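Long-range contacts in LysR family transcriptional regulator (Vibrio vulnificus, PDB 5FHK), which probably regulates transcription by sequence-specific DNA binding, acting as the virulence gene regulator AphB, of which this chain is the regulatory domain: residues Pro91-Ala96 / Arg168-Trp173; Asp98-Phe103 / Asn125-Arg130; Leu104-Pro109 / Arg130-Ala135. All blocks are in the same frame, centred on the assembly; numbering follows the deposited sequence.

In the fold
All three contacts lie within one LysR substrate-binding domain, on the same lobe of its periplasmic-binding-protein-like fold. Contacts 1 and 2 have centres 13 Å apart and meet through P93 and H102 and through L170 and L99. Contact 3 follows contact 2 at 11 Å between centres and shares R130 with it, and K106 NZ reaches N125 OD1 and the backbone O of D127 in contact 2. The segments 91-96, 98-103 and 104-109 run consecutively along the chain, then 125-130 and 130-135, and 168-173 comes last. Packing thus passes from loops, across a turn, to strands 104-107 and 131-133 of the central sheet, where contacts 2 and 3 also touch the second subunit.

Contact 1: Pro91-Ala96 / Arg168-Trp173; sequences PMPTHA and RILPDW
Neither segment is a regular helix or strand over most of its length, and the two backbones draw nearest at T94 and L170, with CA atoms 6.1 Å apart. L170 has positive phi (60°) and opens a type I turn to W173, closed by W173 N donating to L170 O at 2.8 Å. The turn brings the indole against H95 and A96. A96 CB sits squarely over the six-membered ring of W173, 3.4 Å from its centroid, a CH-pi contact. At the rim W173 CZ2 lies 3.4 Å from H95 NE2, over a face of the imidazole, in an edge-to-face stack, planes 82° apart. H95 ND1 is hydrogen-bonded to E97 N and NE2 to E121 OE1, which fix the ring's rotation. Beside them L170, its CG anti to the carbonyl carbon, lays CD2 along the backbone, 3.5 Å from T94 C. Further back, P93 CG meets I169 CD1 at 4.1 Å, and the M92 and I169 side chains cross at about a right angle, SD on CG2. The arrangement is loop-to-loop apolar packing in the second alpha/beta lobe of the LysR regulatory domain, beside its small antiparallel sheet of strands 113-117, 122-125 and 173-174.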
loop_
_atom_site.group_PDB
_atom_site.type_symbol
_atom_site.label_atom_id
_atom_site.label_comp_id
_atom_site.label_asym_id
_atom_site.label_seq_id
_atom_site.Cartn_x
_atom_site.Cartn_y
_atom_site.Cartn_z
ATOM N N PRO A 91 -18.537 8.373 -24.530
ATOM C CA PRO A 91 -19.921 8.288 -24.054
ATOM C C PRO A 91 -19.990 7.304 -22.896
ATOM O O PRO A 91 -19.473 6.187 -22.978
ATOM C CB PRO A 91 -20.698 7.801 -25.284
ATOM C CG PRO A 91 -19.678 7.093 -26.122
ATOM C CD PRO A 91 -18.363 7.781 -25.868
ATOM N N MET A 92 -20.588 7.737 -21.808
ATOM C CA MET A 92 -20.497 6.884 -20.641
ATOM C C MET A 92 -21.486 5.726 -20.742
ATOM O O MET A 92 -22.514 5.837 -21.412
ATOM C CB MET A 92 -20.746 7.692 -19.370
ATOM C CG MET A 92 -19.509 8.464 -18.876
ATOM S SD MET A 92 -18.061 7.415 -18.507
ATOM C CE MET A 92 -17.046 7.645 -19.964
ATOM N N PRO A 93 -21.183 4.594 -20.108
ATOM C CA PRO A 93 -22.113 3.464 -20.142
ATOM C C PRO A 93 -23.351 3.745 -19.307
ATOM O O PRO A 93 -23.300 4.457 -18.303
ATOM C CB PRO A 93 -21.291 2.317 -19.546
ATOM C CG PRO A 93 -20.338 2.988 -18.643
ATOM C CD PRO A 93 -19.982 4.286 -19.310
ATOM N N THR A 94 -24.479 3.181 -19.742
ATOM C CA THR A 94 -25.728 3.342 -19.019
ATOM C C THR A 94 -26.337 2.027 -18.538
ATOM O O THR A 94 -27.282 2.060 -17.746
ATOM C CB THR A 94 -26.751 4.113 -19.872
ATOM O OG1 THR A 94 -27.280 3.253 -20.888
ATOM C CG2 THR A 94 -26.098 5.325 -20.533
ATOM N N HIS A 95 -25.800 0.881 -18.944
ATOM C CA HIS A 95 -26.090 -0.392 -18.303
ATOM C C HIS A 95 -24.768 -1.104 -18.027
ATOM O O HIS A 95 -23.784 -0.917 -18.746
ATOM C CB HIS A 95 -27.013 -1.263 -19.172
ATOM C CG HIS A 95 -27.404 -2.554 -18.525
ATOM N ND1 HIS A 95 -26.638 -3.698 -18.619
ATOM C CD2 HIS A 95 -28.475 -2.881 -17.766
ATOM C CE1 HIS A 95 -27.223 -4.676 -17.952
ATOM N NE2 HIS A 95 -28.344 -4.209 -17.429
ATOM N N ALA A 96 -24.744 -1.920 -16.971
ATOM C CA ALA A 96 -23.500 -2.572 -16.567
ATOM C C ALA A 96 -22.939 -3.503 -17.635
ATOM O O ALA A 96 -21.781 -3.923 -17.519
ATOM C CB ALA A 96 -23.709 -3.349 -15.266
ATOM N N ARG A 168 -18.715 9.176 -10.050
ATOM C CA ARG A 168 -19.405 7.888 -10.017
ATOM C C ARG A 168 -20.002 7.585 -11.383
ATOM O O ARG A 168 -20.674 8.423 -11.977
ATOM C CB ARG A 168 -20.508 7.912 -8.958
ATOM C CG ARG A 168 -21.415 6.686 -8.943
ATOM C CD ARG A 168 -21.154 5.877 -7.716
ATOM N NE ARG A 168 -21.885 4.611 -7.664
ATOM C CZ ARG A 168 -22.803 4.308 -6.745
ATOM N NH1 ARG A 168 -23.129 5.184 -5.807
ATOM N NH2 ARG A 168 -23.406 3.127 -6.767
ATOM N N ILE A 169 -19.759 6.391 -11.897
ATOM C CA ILE A 169 -20.406 6.023 -13.139
ATOM C C ILE A 169 -21.300 4.825 -12.860
ATOM O O ILE A 169 -21.015 4.016 -11.974
ATOM C CB ILE A 169 -19.380 5.748 -14.261
ATOM C CG1 ILE A 169 -18.551 4.528 -13.943
ATOM C CG2 ILE A 169 -18.448 6.929 -14.422
ATOM C CD1 ILE A 169 -18.476 3.589 -15.092
ATOM N N LEU A 170 -22.434 4.761 -13.569
ATOM C CA LEU A 170 -23.457 3.728 -13.399
ATOM C C LEU A 170 -23.986 3.792 -11.971
ATOM O O LEU A 170 -23.900 2.813 -11.220
ATOM C CB LEU A 170 -22.899 2.336 -13.720
ATOM C CG LEU A 170 -22.708 1.941 -15.183
ATOM C CD1 LEU A 170 -21.812 0.702 -15.292
ATOM C CD2 LEU A 170 -24.071 1.678 -15.846
ATOM N N PRO A 171 -24.526 4.937 -11.549
ATOM C CA PRO A 171 -24.804 5.116 -10.115
ATOM C C PRO A 171 -25.925 4.227 -9.600
ATOM O O PRO A 171 -26.052 4.061 -8.377
ATOM C CB PRO A 171 -25.166 6.606 -10.003
ATOM C CG PRO A 171 -25.221 7.147 -11.400
ATOM C CD PRO A 171 -25.130 6.003 -12.364
ATOM N N ASP A 172 -26.726 3.643 -10.486
ATOM C CA ASP A 172 -27.717 2.651 -10.084
ATOM C C ASP A 172 -27.103 1.277 -9.822
ATOM O O ASP A 172 -27.822 0.366 -9.407
ATOM C CB ASP A 172 -28.813 2.543 -11.155
ATOM C CG ASP A 172 -30.082 1.855 -10.647
ATOM O OD1 ASP A 172 -30.918 2.515 -9.976
ATOM O OD2 ASP A 172 -30.247 0.645 -10.937
ATOM N N TRP A 173 -25.801 1.107 -10.041
ATOM C CA TRP A 173 -25.123 -0.163 -9.847
ATOM C C TRP A 173 -24.128 -0.081 -8.693
ATOM O O TRP A 173 -23.526 0.969 -8.437
ATOM C CB TRP A 173 -24.382 -0.587 -11.118
ATOM C CG TRP A 173 -25.294 -0.910 -12.244
ATOM C CD1 TRP A 173 -25.822 -0.035 -13.137
ATOM C CD2 TRP A 173 -25.791 -2.204 -12.598
ATOM N NE1 TRP A 173 -26.623 -0.704 -14.035
ATOM C CE2 TRP A 173 -26.624 -2.038 -13.724
ATOM C CE3 TRP A 173 -25.609 -3.488 -12.077
ATOM C CZ2 TRP A 173 -27.275 -3.108 -14.341
ATOM C CZ3 TRP A 173 -26.263 -4.548 -12.686
ATOM C CH2 TRP A 173 -27.091 -4.349 -13.803
#

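Contact 2: Asp98-Phe103 / Asn125-Arg130; sequences DLHDHF and NVDRGR
The end of a 3-10 turn (98-100) and the loop behind it run past the turn 125-130, the backbones closing from 7.7 Å between CA atoms of L99 and N125 to 5.7 Å between those of F103 and R130. The 125-130 turn is shaped by its own side chains. N125, with CG anti to its backbone N, folds back so that OD1 accepts from D127 N, making an Asx turn; the donor stands above the amide plane and the bond is bent, at 136°. N125 ND2 gives a weak bond to D127 OD2 and also lies against L99 CB at 3.6 Å. OD1 is held further by K106 NZ, so the amide is gripped from two directions. The D127 carboxylate, swung beside its own backbone N, meets H100 across the gap: D127 OD2 is 3.0 Å from H100 CD2, OD1 a little farther off, with imidazole and carboxylate planes 42° apart. N125 ND2 stands over one face of the same ring. H100 ND1 is hydrogen-bonded to E97 O, which anchors the ring, and the nearby carboxylate may favour a protonated imidazole. This turn links strands 122-125 and 131-133 in the alpha/beta lobe, close to the dimer interface. Where the two segments are nearest, the extended side chain of R130 passes over F103. R130 CD touches F103 CD1, 3.5 Å away, and the R130 guanidinium is tilted 37° to the ring in a cation-pi pair, with CZ 4.4 Å from the F103 centroid and NH1 over the centre. Beyond the ring, R130 NH1 hydrogen-bonds L147 O and NH2 hydrogen-bonds M30 O of the second subunit, so the charge lying over F103 is tied to both subunits.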
loop_
_atom_site.group_PDB
_atom_site.type_symbol
_atom_site.label_atom_id
_atom_site.label_comp_id
_atom_site.label_asym_id
_atom_site.label_seq_id
_atom_site.Cartn_x
_atom_site.Cartn_y
_atom_site.Cartn_z
ATOM N N ASP A 98 -22.462 -2.524 -20.701
ATOM C CA ASP A 98 -21.626 -1.679 -21.540
ATOM C C ASP A 98 -20.177 -1.622 -21.071
ATOM O O ASP A 98 -19.338 -1.070 -21.790
ATOM C CB ASP A 98 -22.213 -0.272 -21.599
ATOM C CG ASP A 98 -23.624 -0.244 -22.180
ATOM O OD1 ASP A 98 -23.955 -1.115 -23.023
ATOM O OD2 ASP A 98 -24.405 0.653 -21.794
ATOM N N LEU A 99 -19.853 -2.195 -19.907
ATOM C CA LEU A 99 -18.475 -2.143 -19.426
ATOM C C LEU A 99 -17.507 -2.809 -20.401
ATOM O O LEU A 99 -16.338 -2.402 -20.492
ATOM C CB LEU A 99 -18.379 -2.780 -18.047
ATOM C CG LEU A 99 -19.195 -2.063 -16.968
ATOM C CD1 LEU A 99 -18.978 -2.729 -15.626
ATOM C CD2 LEU A 99 -18.807 -0.605 -16.915
ATOM N N HIS A 100 -17.986 -3.794 -21.170
ATOM C CA HIS A 100 -17.120 -4.513 -22.102
ATOM C C HIS A 100 -16.442 -3.586 -23.103
ATOM O O HIS A 100 -15.314 -3.853 -23.525
ATOM C CB HIS A 100 -17.928 -5.578 -22.828
ATOM C CG HIS A 100 -18.453 -6.638 -21.917
ATOM N ND1 HIS A 100 -19.742 -6.634 -21.430
ATOM C CD2 HIS A 100 -17.851 -7.723 -21.378
ATOM C CE1 HIS A 100 -19.916 -7.677 -20.637
ATOM N NE2 HIS A 100 -18.783 -8.355 -20.592
ATOM N N ASP A 101 -17.087 -2.481 -23.462
ATOM C CA ASP A 101 -16.580 -1.578 -24.482
ATOM C C ASP A 101 -15.804 -0.401 -23.903
ATOM O O ASP A 101 -15.607 0.602 -24.603
ATOM C CB ASP A 101 -17.739 -1.082 -25.336
ATOM C CG ASP A 101 -18.555 -2.229 -25.908
ATOM O OD1 ASP A 101 -17.936 -3.189 -26.420
ATOM O OD2 ASP A 101 -19.804 -2.182 -25.828
ATOM N N HIS A 102 -15.344 -0.513 -22.652
ATOM C CA HIS A 102 -14.642 0.552 -21.958
ATOM C C HIS A 102 -13.315 0.023 -21.424
ATOM O O HIS A 102 -13.153 -1.181 -21.193
ATOM C CB HIS A 102 -15.477 1.107 -20.798
ATOM C CG HIS A 102 -16.443 2.172 -21.204
ATOM N ND1 HIS A 102 -16.128 3.514 -21.164
ATOM C CD2 HIS A 102 -17.715 2.099 -21.663
ATOM C CE1 HIS A 102 -17.159 4.219 -21.594
ATOM N NE2 HIS A 102 -18.136 3.385 -21.897
ATOM N N PHE A 103 -12.370 0.947 -21.225
ATOM C CA PHE A 103 -11.107 0.631 -20.570
ATOM C C PHE A 103 -11.359 0.406 -19.083
ATOM O O PHE A 103 -11.856 1.303 -18.396
ATOM C CB PHE A 103 -10.092 1.766 -20.747
ATOM C CG PHE A 103 -9.682 2.044 -22.182
ATOM C CD1 PHE A 103 -8.735 1.255 -22.821
ATOM C CD2 PHE A 103 -10.229 3.115 -22.878
ATOM C CE1 PHE A 103 -8.354 1.526 -24.156
ATOM C CE2 PHE A 103 -9.852 3.393 -24.184
ATOM C CZ PHE A 103 -8.911 2.599 -24.817
ATOM N N ASN A 125 -18.467 -8.993 -14.347
ATOM C CA ASN A 125 -17.467 -8.587 -15.330
ATOM C C ASN A 125 -16.129 -9.250 -15.036
ATOM O O ASN A 125 -15.534 -9.025 -13.973
ATOM C CB ASN A 125 -17.288 -7.076 -15.376
ATOM C CG ASN A 125 -16.376 -6.645 -16.504
ATOM O OD1 ASN A 125 -15.149 -6.829 -16.426
ATOM N ND2 ASN A 125 -16.955 -6.070 -17.560
ATOM N N VAL A 126 -15.642 -10.017 -16.004
ATOM C CA VAL A 126 -14.408 -10.775 -15.905
ATOM C C VAL A 126 -13.391 -10.340 -16.955
ATOM O O VAL A 126 -12.362 -10.997 -17.124
ATOM C CB VAL A 126 -14.686 -12.290 -16.003
ATOM C CG1 VAL A 126 -15.612 -12.739 -14.887
ATOM C CG2 VAL A 126 -15.289 -12.624 -17.345
ATOM N N ASP A 127 -13.666 -9.249 -17.676
ATOM C CA ASP A 127 -12.741 -8.765 -18.694
ATOM C C ASP A 127 -11.402 -8.391 -18.071
ATOM O O ASP A 127 -11.331 -7.912 -16.940
ATOM C CB ASP A 127 -13.302 -7.531 -19.402
ATOM C CG ASP A 127 -14.749 -7.681 -19.802
ATOM O OD1 ASP A 127 -15.280 -8.809 -19.778
ATOM O OD2 ASP A 127 -15.359 -6.647 -20.134
ATOM N N ARG A 128 -10.331 -8.599 -18.826
ATOM C CA ARG A 128 -9.042 -8.125 -18.368
ATOM C C ARG A 128 -8.998 -6.612 -18.488
ATOM O O ARG A 128 -9.440 -6.036 -19.488
ATOM C CB ARG A 128 -7.896 -8.748 -19.161
ATOM C CG ARG A 128 -6.534 -8.519 -18.505
ATOM C CD ARG A 128 -5.466 -9.390 -19.105
ATOM N NE ARG A 128 -6.025 -10.688 -19.450
ATOM C CZ ARG A 128 -5.610 -11.427 -20.471
ATOM N NH1 ARG A 128 -4.623 -10.992 -21.243
ATOM N NH2 ARG A 128 -6.187 -12.594 -20.721
ATOM N N GLY A 129 -8.482 -5.968 -17.456
ATOM C CA GLY A 129 -8.336 -4.532 -17.508
ATOM C C GLY A 129 -7.231 -4.097 -18.453
ATOM O O GLY A 129 -6.274 -4.826 -18.725
ATOM N N ARG A 130 -7.377 -2.871 -18.959
ATOM C CA ARG A 130 -6.237 -2.148 -19.507
ATOM C C ARG A 130 -5.068 -2.174 -18.528
ATOM O O ARG A 130 -3.904 -2.211 -18.940
ATOM C CB ARG A 130 -6.655 -0.707 -19.828
ATOM C CG ARG A 130 -5.521 0.239 -20.254
ATOM C CD ARG A 130 -6.075 1.641 -20.514
ATOM N NE ARG A 130 -5.182 2.482 -21.312
ATOM C CZ ARG A 130 -5.501 3.706 -21.742
ATOM N NH1 ARG A 130 -6.690 4.229 -21.445
ATOM N NH2 ARG A 130 -4.632 4.401 -22.473
#

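Contact 3: Leu104-Pro109 / Arg130-Ala135; sequences LLKGHP and RFQANA
K106 NZ is the most firmly held polar atom, with two hydrogen bonds into the 125-130 loop, one of them to the backbone O of D127, a weak third to L111 O, and a cation-pi contact of the lysine with W113. The side chain that ends there leaves strand 104-107 on the face that Q132 shares. L105, F131 and A133 take the other face, where L105 and A133 pack on helix 136-144 and the F131 ring turns away to M30 of the second subunit. Strands 104-107 and 131-133 run parallel, their axes 4.8 Å apart and 6° from aligned. K106 N donates to F131 O at 3.0 Å, in the carbonyl plane; A133 N returns a bond to K106 O at 2.9 Å, nearly along the C=O axis; H108 N closes the set on A133 O at 3.0 Å. Weaker CA-H...O contacts fill the gaps, notably Q132 CA to K106 O at 3.2 Å. Between side chains, L105 CD2 meets F131 CB at 3.7 Å, and the H108 ring brings ND1, edge-on, to 3.4 Å from N134 CA. F131, Q132 and A133 also pair in parallel with a strand of the second subunit, continuing the sheet across the interface, and N134 OD1 hydrogen-bonds T42 N there. Main-chain bonds set the pairing, whereas the buried K106 ammonium, met by neutral oxygens, probably has its charge offset by their dipoles and the W113 ring.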
loop_
_atom_site.group_PDB
_atom_site.type_symbol
_atom_site.label_atom_id
_atom_site.label_comp_id
_atom_site.label_asym_id
_atom_site.label_seq_id
_atom_site.Cartn_x
_atom_site.Cartn_y
_atom_site.Cartn_z
ATOM N N LEU A 104 -10.987 -0.765 -18.580
ATOM C CA LEU A 104 -11.222 -1.124 -17.187
ATOM C C LEU A 104 -9.904 -1.211 -16.437
ATOM O O LEU A 104 -8.873 -1.574 -17.005
ATOM C CB LEU A 104 -11.981 -2.448 -17.073
ATOM C CG LEU A 104 -13.322 -2.446 -17.807
ATOM C CD1 LEU A 104 -14.084 -3.739 -17.554
ATOM C CD2 LEU A 104 -14.131 -1.226 -17.402
ATOM N N LEU A 105 -9.943 -0.828 -15.160
ATOM C CA LEU A 105 -8.790 -0.900 -14.276
ATOM C C LEU A 105 -9.188 -1.715 -13.060
ATOM O O LEU A 105 -10.166 -1.384 -12.379
ATOM C CB LEU A 105 -8.313 0.493 -13.868
ATOM C CG LEU A 105 -8.351 1.521 -14.996
ATOM C CD1 LEU A 105 -8.244 2.986 -14.480
ATOM C CD2 LEU A 105 -7.260 1.211 -16.008
ATOM N N LYS A 106 -8.447 -2.793 -12.797
ATOM C CA LYS A 106 -8.883 -3.787 -11.824
ATOM C C LYS A 106 -7.775 -4.072 -10.813
ATOM O O LYS A 106 -6.632 -4.330 -11.197
ATOM C CB LYS A 106 -9.310 -5.071 -12.545
ATOM C CG LYS A 106 -10.631 -4.938 -13.314
ATOM C CD LYS A 106 -11.066 -6.228 -13.963
ATOM C CE LYS A 106 -12.539 -6.152 -14.391
ATOM N NZ LYS A 106 -13.027 -7.436 -14.957
ATOM N N GLY A 107 -8.116 -4.021 -9.531
ATOM C CA GLY A 107 -7.167 -4.336 -8.477
ATOM C C GLY A 107 -7.727 -5.362 -7.517
ATOM O O GLY A 107 -8.912 -5.322 -7.174
ATOM N N HIS A 108 -6.857 -6.289 -7.085
ATOM C CA HIS A 108 -7.242 -7.300 -6.105
ATOM C C HIS A 108 -7.721 -6.624 -4.825
ATOM O O HIS A 108 -7.165 -5.592 -4.427
ATOM C CB HIS A 108 -6.063 -8.218 -5.763
ATOM C CG HIS A 108 -5.813 -9.314 -6.755
ATOM N ND1 HIS A 108 -4.688 -9.350 -7.553
ATOM C CD2 HIS A 108 -6.512 -10.440 -7.040
ATOM C CE1 HIS A 108 -4.715 -10.437 -8.305
ATOM N NE2 HIS A 108 -5.812 -11.115 -8.014
ATOM N N PRO A 109 -8.719 -7.196 -4.124
ATOM C CA PRO A 109 -9.442 -8.445 -4.397
ATOM C C PRO A 109 -10.707 -8.218 -5.228
ATOM O O PRO A 109 -11.689 -8.946 -5.069
ATOM C CB PRO A 109 -9.808 -8.930 -2.992
ATOM C CG PRO A 109 -10.135 -7.635 -2.259
ATOM C CD PRO A 109 -9.199 -6.567 -2.877
ATOM N N ARG A 130 -7.377 -2.871 -18.959
ATOM C CA ARG A 130 -6.237 -2.148 -19.507
ATOM C C ARG A 130 -5.068 -2.174 -18.528
ATOM O O ARG A 130 -3.904 -2.211 -18.940
ATOM C CB ARG A 130 -6.655 -0.707 -19.828
ATOM C CG ARG A 130 -5.521 0.239 -20.254
ATOM C CD ARG A 130 -6.075 1.641 -20.514
ATOM N NE ARG A 130 -5.182 2.482 -21.312
ATOM C CZ ARG A 130 -5.501 3.706 -21.742
ATOM N NH1 ARG A 130 -6.690 4.229 -21.445
ATOM N NH2 ARG A 130 -4.632 4.401 -22.473
ATOM N N PHE A 131 -5.367 -2.191 -17.232
ATOM C CA PHE A 131 -4.388 -2.206 -16.159
ATOM C C PHE A 131 -4.948 -3.108 -15.077
ATOM O O PHE A 131 -6.098 -2.919 -14.670
ATOM C CB PHE A 131 -4.152 -0.786 -15.616
ATOM C CG PHE A 131 -3.154 -0.707 -14.490
ATOM C CD1 PHE A 131 -3.514 -0.170 -13.264
ATOM C CD2 PHE A 131 -1.848 -1.126 -14.672
ATOM C CE1 PHE A 131 -2.589 -0.077 -12.223
ATOM C CE2 PHE A 131 -0.910 -1.050 -13.640
ATOM C CZ PHE A 131 -1.267 -0.522 -12.420
ATOM N N GLN A 132 -4.169 -4.103 -14.645
ATOM C CA GLN A 132 -4.533 -4.964 -13.528
ATOM C C GLN A 132 -3.405 -4.981 -12.516
ATOM O O GLN A 132 -2.232 -5.095 -12.896
ATOM C CB GLN A 132 -4.818 -6.392 -13.966
ATOM C CG GLN A 132 -6.056 -6.491 -14.810
ATOM C CD GLN A 132 -6.568 -7.896 -14.948
ATOM O OE1 GLN A 132 -7.569 -8.114 -15.621
ATOM N NE2 GLN A 132 -5.890 -8.861 -14.320
ATOM N N ALA A 133 -3.760 -4.897 -11.228
ATOM C CA ALA A 133 -2.751 -4.864 -10.176
ATOM C C ALA A 133 -3.234 -5.635 -8.960
ATOM O O ALA A 133 -4.433 -5.805 -8.749
ATOM C CB ALA A 133 -2.396 -3.421 -9.784
ATOM N N ASN A 134 -2.285 -6.098 -8.153
ATOM C CA ASN A 134 -2.618 -6.752 -6.892
ATOM C C ASN A 134 -2.837 -5.769 -5.735
ATOM O O ASN A 134 -3.002 -6.216 -4.593
ATOM C CB ASN A 134 -1.534 -7.770 -6.517
ATOM C CG ASN A 134 -0.147 -7.155 -6.424
ATOM O OD1 ASN A 134 0.124 -6.084 -6.987
ATOM N ND2 ASN A 134 0.749 -7.847 -5.727
ATOM N N ALA A 135 -2.838 -4.458 -5.989
ATOM C CA ALA A 135 -3.127 -3.455 -4.966
ATOM C C ALA A 135 -4.051 -2.390 -5.550
ATOM O O ALA A 135 -3.928 -2.036 -6.723
ATOM C CB ALA A 135 -1.843 -2.786 -4.429
#